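Side-chain contacts in ORF98 PTP-2 (Cydia pomonella granulosis virus, PDB 6I28), which probably acts as a dual-specificity protein phosphatase, removing phosphate from tyrosine and serine or threonine residues, with MAP kinases as likely substrates: residues E144-V147 and E148-K151; D126-Q129 and A130-Y133. All blocks are in the same frame, centred on the assembly; numbering follows the deposited sequence.

Contact 1: E144-V147 and E148-K151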
ATOM      1  N   GLU A 144       9.180   8.715   9.314  1.00 43.76           N
ATOM      2  CA  GLU A 144      10.561   8.833   8.857  1.00 47.62           C
ATOM      3  C   GLU A 144      11.188   7.470   8.578  1.00 41.38           C
ATOM      4  O   GLU A 144      11.910   7.305   7.585  1.00 41.09           O
ATOM      5  CB  GLU A 144      11.410   9.592   9.881  1.00 59.92           C
ATOM      6  CG  GLU A 144      11.461  11.077   9.633  1.00 71.88           C
ATOM      7  CD  GLU A 144      12.436  11.801  10.561  1.00 82.05           C
ATOM      8  OE1 GLU A 144      12.048  12.855  11.115  1.00 87.12           O
ATOM      9  OE2 GLU A 144      13.585  11.318  10.726  1.00 85.27           O
ATOM     10  N   HIS A 145      10.950   6.480   9.446  1.00 38.41           N
ATOM     11  CA  HIS A 145      11.610   5.193   9.215  1.00 37.14           C
ATOM     12  C   HIS A 145      11.056   4.477   7.985  1.00 34.24           C
ATOM     13  O   HIS A 145      11.769   3.678   7.356  1.00 34.19           O
ATOM     14  CB  HIS A 145      11.527   4.290  10.453  1.00 39.57           C
ATOM     15  CG  HIS A 145      10.162   3.760  10.747  1.00 41.72           C
ATOM     16  ND1 HIS A 145       9.167   4.537  11.315  1.00 43.04           N
ATOM     17  CD2 HIS A 145       9.635   2.522  10.604  1.00 42.04           C
ATOM     18  CE1 HIS A 145       8.081   3.803  11.488  1.00 43.29           C
ATOM     19  NE2 HIS A 145       8.332   2.582  11.045  1.00 43.62           N
ATOM     20  N   PHE A 146       9.801   4.729   7.618  1.00 32.14           N
ATOM     21  CA  PHE A 146       9.308   4.182   6.348  1.00 30.51           C
ATOM     22  C   PHE A 146       9.950   4.903   5.161  1.00 30.91           C
ATOM     23  O   PHE A 146      10.188   4.290   4.117  1.00 29.97           O
ATOM     24  CB  PHE A 146       7.790   4.267   6.230  1.00 29.25           C
ATOM     25  CG  PHE A 146       7.062   3.358   7.151  1.00 28.83           C
ATOM     26  CD1 PHE A 146       7.512   2.069   7.395  1.00 27.86           C
ATOM     27  CD2 PHE A 146       5.887   3.757   7.735  1.00 29.05           C
ATOM     28  CE1 PHE A 146       6.837   1.268   8.295  1.00 28.67           C
ATOM     29  CE2 PHE A 146       5.188   2.912   8.607  1.00 29.91           C
ATOM     30  CZ  PHE A 146       5.667   1.661   8.853  1.00 28.24           C
ATOM     31  N   VAL A 147      10.193   6.219   5.289  1.00 31.43           N
ATOM     32  CA  VAL A 147      10.902   6.954   4.233  1.00 32.95           C
ATOM     33  C   VAL A 147      12.294   6.381   4.024  1.00 35.10           C
ATOM     34  O   VAL A 147      12.727   6.171   2.884  1.00 33.85           O
ATOM     35  CB  VAL A 147      10.952   8.453   4.573  1.00 34.06           C
ATOM     36  CG1 VAL A 147      11.875   9.182   3.579  1.00 33.43           C
ATOM     37  CG2 VAL A 147       9.567   9.074   4.579  1.00 34.99           C
ATOM     38  N   GLU A 148      13.013   6.090   5.108  1.00 38.24           N
ATOM     39  CA  GLU A 148      14.337   5.499   4.932  1.00 42.59           C
ATOM     40  C   GLU A 148      14.235   4.074   4.377  1.00 36.94           C
ATOM     41  O   GLU A 148      15.072   3.657   3.578  1.00 34.84           O
ATOM     42  CB  GLU A 148      15.111   5.526   6.251  1.00 55.86           C
ATOM     43  CG  GLU A 148      15.513   6.925   6.711  1.00 66.28           C
ATOM     44  CD  GLU A 148      16.308   7.737   5.660  1.00 75.27           C
ATOM     45  OE1 GLU A 148      17.311   7.207   5.103  1.00 78.08           O
ATOM     46  OE2 GLU A 148      15.922   8.908   5.397  1.00 76.26           O
ATOM     47  N   LEU A 149      13.208   3.322   4.760  1.00 32.96           N
ATOM     48  CA  LEU A 149      13.022   1.976   4.216  1.00 29.96           C
ATOM     49  C   LEU A 149      12.933   2.008   2.700  1.00 27.01           C
ATOM     50  O   LEU A 149      13.611   1.232   2.012  1.00 27.47           O
ATOM     51  CB  LEU A 149      11.771   1.338   4.803  1.00 31.09           C
ATOM     52  CG  LEU A 149      11.228   0.068   4.176  1.00 31.09           C
ATOM     53  CD1 LEU A 149      12.114  -1.064   4.447  1.00 29.58           C
ATOM     54  CD2 LEU A 149       9.852  -0.267   4.747  1.00 32.96           C
ATOM     55  N   LEU A 150      12.091   2.910   2.168  1.00 25.29           N
ATOM     56  CA  LEU A 150      11.818   2.995   0.747  1.00 24.25           C
ATOM     57  C   LEU A 150      13.012   3.528  -0.020  1.00 26.18           C
ATOM     58  O   LEU A 150      13.378   3.002  -1.087  1.00 26.11           O
ATOM     59  CB  LEU A 150      10.601   3.887   0.524  1.00 25.63           C
ATOM     60  CG  LEU A 150       9.285   3.396   1.110  1.00 28.70           C
ATOM     61  CD1 LEU A 150       8.119   4.105   0.499  1.00 30.37           C
ATOM     62  CD2 LEU A 150       9.212   1.952   0.824  1.00 33.07           C
ATOM     63  N   LYS A 151      13.623   4.593   0.496  1.00 28.16           N
ATOM     64  CA  LYS A 151      14.862   5.097  -0.083  1.00 32.23           C
ATOM     65  C   LYS A 151      15.932   4.015  -0.112  1.00 32.72           C
ATOM     66  O   LYS A 151      16.721   3.935  -1.055  1.00 33.68           O
ATOM     67  CB  LYS A 151      15.348   6.317   0.695  1.00 33.42           C
ATOM     68  CG  LYS A 151      14.424   7.524   0.614  1.00 36.38           C
ATOM     69  CD  LYS A 151      15.132   8.778   1.263  1.00 39.29           C
ATOM     70  CE  LYS A 151      14.348  10.085   1.092  1.00 42.58           C
ATOM     71  NZ  LYS A 151      14.905  11.212   1.995  1.00 47.45           N
TER

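Contact 2: D126-Q129 and A130-Y133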
ATOM      1  N   ASP A 126      12.192   6.881  -8.212  1.00 31.19           N
ATOM      2  CA  ASP A 126      12.681   6.969  -6.840  1.00 33.09           C
ATOM      3  C   ASP A 126      11.583   7.393  -5.873  1.00 31.88           C
ATOM      4  O   ASP A 126      10.450   7.694  -6.263  1.00 30.67           O
ATOM      5  CB  ASP A 126      13.856   7.947  -6.751  1.00 37.33           C
ATOM      6  CG  ASP A 126      13.457   9.364  -7.044  1.00 42.52           C
ATOM      7  OD1 ASP A 126      12.275   9.701  -7.257  1.00 44.18           O
ATOM      8  OD2 ASP A 126      14.368  10.174  -7.066  1.00 45.30           O
ATOM      9  N   TYR A 127      11.920   7.440  -4.581  1.00 33.07           N
ATOM     10  CA  TYR A 127      10.908   7.722  -3.577  1.00 33.19           C
ATOM     11  C   TYR A 127      10.251   9.079  -3.784  1.00 35.16           C
ATOM     12  O   TYR A 127       9.024   9.194  -3.750  1.00 35.18           O
ATOM     13  CB  TYR A 127      11.487   7.644  -2.184  1.00 32.59           C
ATOM     14  CG  TYR A 127      10.529   8.174  -1.134  1.00 32.37           C
ATOM     15  CD1 TYR A 127       9.514   7.380  -0.658  1.00 32.77           C
ATOM     16  CD2 TYR A 127      10.620   9.477  -0.630  1.00 33.70           C
ATOM     17  CE1 TYR A 127       8.626   7.828   0.279  1.00 34.33           C
ATOM     18  CE2 TYR A 127       9.697   9.927   0.350  1.00 33.54           C
ATOM     19  CZ  TYR A 127       8.712   9.092   0.786  1.00 33.21           C
ATOM     20  OH  TYR A 127       7.792   9.494   1.726  1.00 33.83           O
ATOM     21  N   GLU A 128      11.048  10.124  -3.989  1.00 37.95           N
ATOM     22  CA  GLU A 128      10.469  11.466  -4.056  1.00 39.77           C
ATOM     23  C   GLU A 128       9.509  11.585  -5.238  1.00 37.14           C
ATOM     24  O   GLU A 128       8.449  12.187  -5.117  1.00 36.26           O
ATOM     25  CB  GLU A 128      11.570  12.521  -4.142  1.00 47.46           C
ATOM     26  CG  GLU A 128      11.896  13.181  -2.771  1.00 54.87           C
ATOM     27  CD  GLU A 128      10.727  13.979  -2.204  1.00 60.52           C
ATOM     28  OE1 GLU A 128      10.132  14.776  -2.978  1.00 62.55           O
ATOM     29  OE2 GLU A 128      10.401  13.801  -0.993  1.00 63.88           O
ATOM     30  N   GLN A 129       9.846  10.992  -6.383  1.00 37.59           N
ATOM     31  CA  GLN A 129       8.929  11.022  -7.521  1.00 37.53           C
ATOM     32  C   GLN A 129       7.643  10.244  -7.226  1.00 35.40           C
ATOM     33  O   GLN A 129       6.535  10.702  -7.531  1.00 35.40           O
ATOM     34  CB  GLN A 129       9.601  10.446  -8.762  1.00 38.91           C
ATOM     35  CG  GLN A 129       8.895  10.833 -10.035  1.00 40.84           C
ATOM     36  CD  GLN A 129       9.620  10.348 -11.262  1.00 41.99           C
ATOM     37  OE1 GLN A 129      10.840  10.193 -11.260  1.00 43.26           O
ATOM     38  NE2 GLN A 129       8.867  10.078 -12.318  1.00 42.63           N
ATOM     39  N   ALA A 130       7.764   9.030  -6.685  1.00 33.17           N
ATOM     40  CA  ALA A 130       6.557   8.305  -6.377  1.00 31.83           C
ATOM     41  C   ALA A 130       5.757   8.980  -5.276  1.00 30.51           C
ATOM     42  O   ALA A 130       4.522   8.924  -5.287  1.00 31.49           O
ATOM     43  CB  ALA A 130       6.897   6.868  -5.983  1.00 30.98           C
ATOM     44  N   PHE A 131       6.431   9.547  -4.272  1.00 27.98           N
ATOM     45  CA  PHE A 131       5.716  10.167  -3.177  1.00 28.89           C
ATOM     46  C   PHE A 131       4.896  11.336  -3.705  1.00 30.03           C
ATOM     47  O   PHE A 131       3.718  11.479  -3.395  1.00 28.94           O
ATOM     48  CB  PHE A 131       6.688  10.607  -2.085  1.00 29.71           C
ATOM     49  CG  PHE A 131       6.105  11.621  -1.140  1.00 31.09           C
ATOM     50  CD1 PHE A 131       5.233  11.286  -0.134  1.00 31.99           C
ATOM     51  CD2 PHE A 131       6.455  12.948  -1.273  1.00 33.09           C
ATOM     52  CE1 PHE A 131       4.711  12.261   0.715  1.00 33.01           C
ATOM     53  CE2 PHE A 131       5.926  13.925  -0.435  1.00 34.24           C
ATOM     54  CZ  PHE A 131       5.064  13.600   0.539  1.00 34.62           C
ATOM     55  N   GLN A 132       5.514  12.212  -4.501  1.00 32.61           N
ATOM     56  CA  GLN A 132       4.740  13.324  -5.039  1.00 37.91           C
ATOM     57  C   GLN A 132       3.547  12.857  -5.867  1.00 37.75           C
ATOM     58  O   GLN A 132       2.466  13.448  -5.764  1.00 38.81           O
ATOM     59  CB  GLN A 132       5.640  14.268  -5.852  1.00 42.87           C
ATOM     60  CG  GLN A 132       6.803  14.876  -5.036  1.00 48.11           C
ATOM     61  CD  GLN A 132       6.362  15.995  -4.054  1.00 51.64           C
ATOM     62  OE1 GLN A 132       7.036  16.267  -3.057  1.00 53.42           O
ATOM     63  NE2 GLN A 132       5.222  16.612  -4.329  1.00 52.84           N
ATOM     64  N   TYR A 133       3.699  11.810  -6.681  1.00 37.48           N
ATOM     65  CA  TYR A 133       2.548  11.324  -7.442  1.00 37.74           C
ATOM     66  C   TYR A 133       1.411  10.932  -6.497  1.00 33.61           C
ATOM     67  O   TYR A 133       0.259  11.366  -6.660  1.00 34.63           O
ATOM     68  CB  TYR A 133       2.930  10.143  -8.356  1.00 42.19           C
ATOM     69  CG  TYR A 133       1.740   9.685  -9.192  1.00 46.43           C
ATOM     70  CD1 TYR A 133       1.451  10.272 -10.428  1.00 48.70           C
ATOM     71  CD2 TYR A 133       0.867   8.696  -8.717  1.00 49.67           C
ATOM     72  CE1 TYR A 133       0.345   9.884 -11.179  1.00 51.51           C
ATOM     73  CE2 TYR A 133      -0.251   8.297  -9.458  1.00 52.19           C
ATOM     74  CZ  TYR A 133      -0.504   8.890 -10.689  1.00 54.12           C
ATOM     75  OH  TYR A 133      -1.623   8.492 -11.418  1.00 57.09           O
TER

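Contact 1: E144-V147 and E148-K151
Val147 and Lys151 meet one turn apart on helix 144-151, and their contact shows how a lysine can use its carbon chain for packing. The two side chains run alongside each other in the same direction. The lysine stem is extended beyond CG, which makes Lys151 CE the closest atom to Val147 CG1, at 3.6 Å, with NZ just beyond it; that methyl reaches this flank because it stands anti to the backbone N (chi1 171°).

Beneath the side chains, i to i+4 hydrogen bonds pair off four carbonyls with four N-H groups. Glu144 O receives Glu148 N at 3.0 Å, and His145 O takes Leu149 N at the same length. Phe146 O accepts Leu150 N at 3.1 Å, and Val147 O accepts Lys151 N at 3.0 Å. Side-chain carbons pack on two of these oxygens, which the backbone already satisfies: Lys151 CG rests on Val147 O, and Leu150 CG lies 3.3 Å from Phe146 O. Phe146 CD1 approaches Leu149 CD2 at 4.2 Å. One face of the Phe146 ring carries His145 NE2, 3.4 Å above the plane and displaced toward the rim.

Phe146 and Leu150 turn this helix against helix 110-123, Leu149 reaches Ala79 of helix 77-80, and the side around Val147 and Lys151 adjoins helix 127-137.

Contact 2: D126-Q129 and A130-Y133
Phe131 leans on Tyr127 from the next turn of the helix, and its CB, rather than its ring, makes the fuller contact. That carbon sits over one face of the tyrosine ring, 4.0 Å from the centroid and 18° off the normal, a CH-pi approach. The two ring planes are nearly parallel (16°), yet slid so far that they barely overlap, with centroids 5.7 Å apart. Both rings leave the backbone with CG anti to N (chi1 162° for Phe131), which sends them off the same side of the helix and brings Tyr127 OH to 3.6 Å from Phe131 CD1. Beneath them, Phe131 N donates to Tyr127 O.

Ala130 is the second centre. Its N gives a hydrogen bond of 3.0 Å to Asp126 O, the opening i to i+4 main-chain bond of helix 127-137. Asp126 is also the N-cap residue of that helix, since its OD1 accepts from Gln129 N at 2.9 Å. The small methyl of Ala130 touches Ile116, Ile119 and Met120 of helix 110-123 in the phosphatase domain.

Glu128 folds back at chi2 and lies alongside both Phe131 and Gln132. Its OE2 comes within 4.0 Å of Phe131 CD2, obliquely to the ring. Glu128 OE1 and Gln132 OE1 stand 3.4 Å apart, two acceptors with no bond between them, while Gln132 N is held by Glu128 O. The Phe131 ring also meets that of Tyr135 further along the helix.

Contact 2 lies on helix 127-137 and contact 1 on the next helix, 144-151, their centres about 12 Å apart. Tyr127 joins them: its side chain, already engaged within contact 2, also receives side chains of contact 1. Val147 CG2 packs 3.4 Å from Tyr127 OH, and Leu150 CD1 lies 3.7 Å from Tyr127 CD1. Ile116 of helix 110-123 touches both Leu150 and Tyr127. Contact 1 is linked to the catalytic region through Phe146, which touches Arg110, by sequence the arginine of the family's phosphate-binding CX5R loop; a bound calcium ion is about 8 Å from the Phe146 side chain. At contact 2, a glycerol, probably from the crystallisation liquor, lies about 3 Å from the Tyr133 side chain.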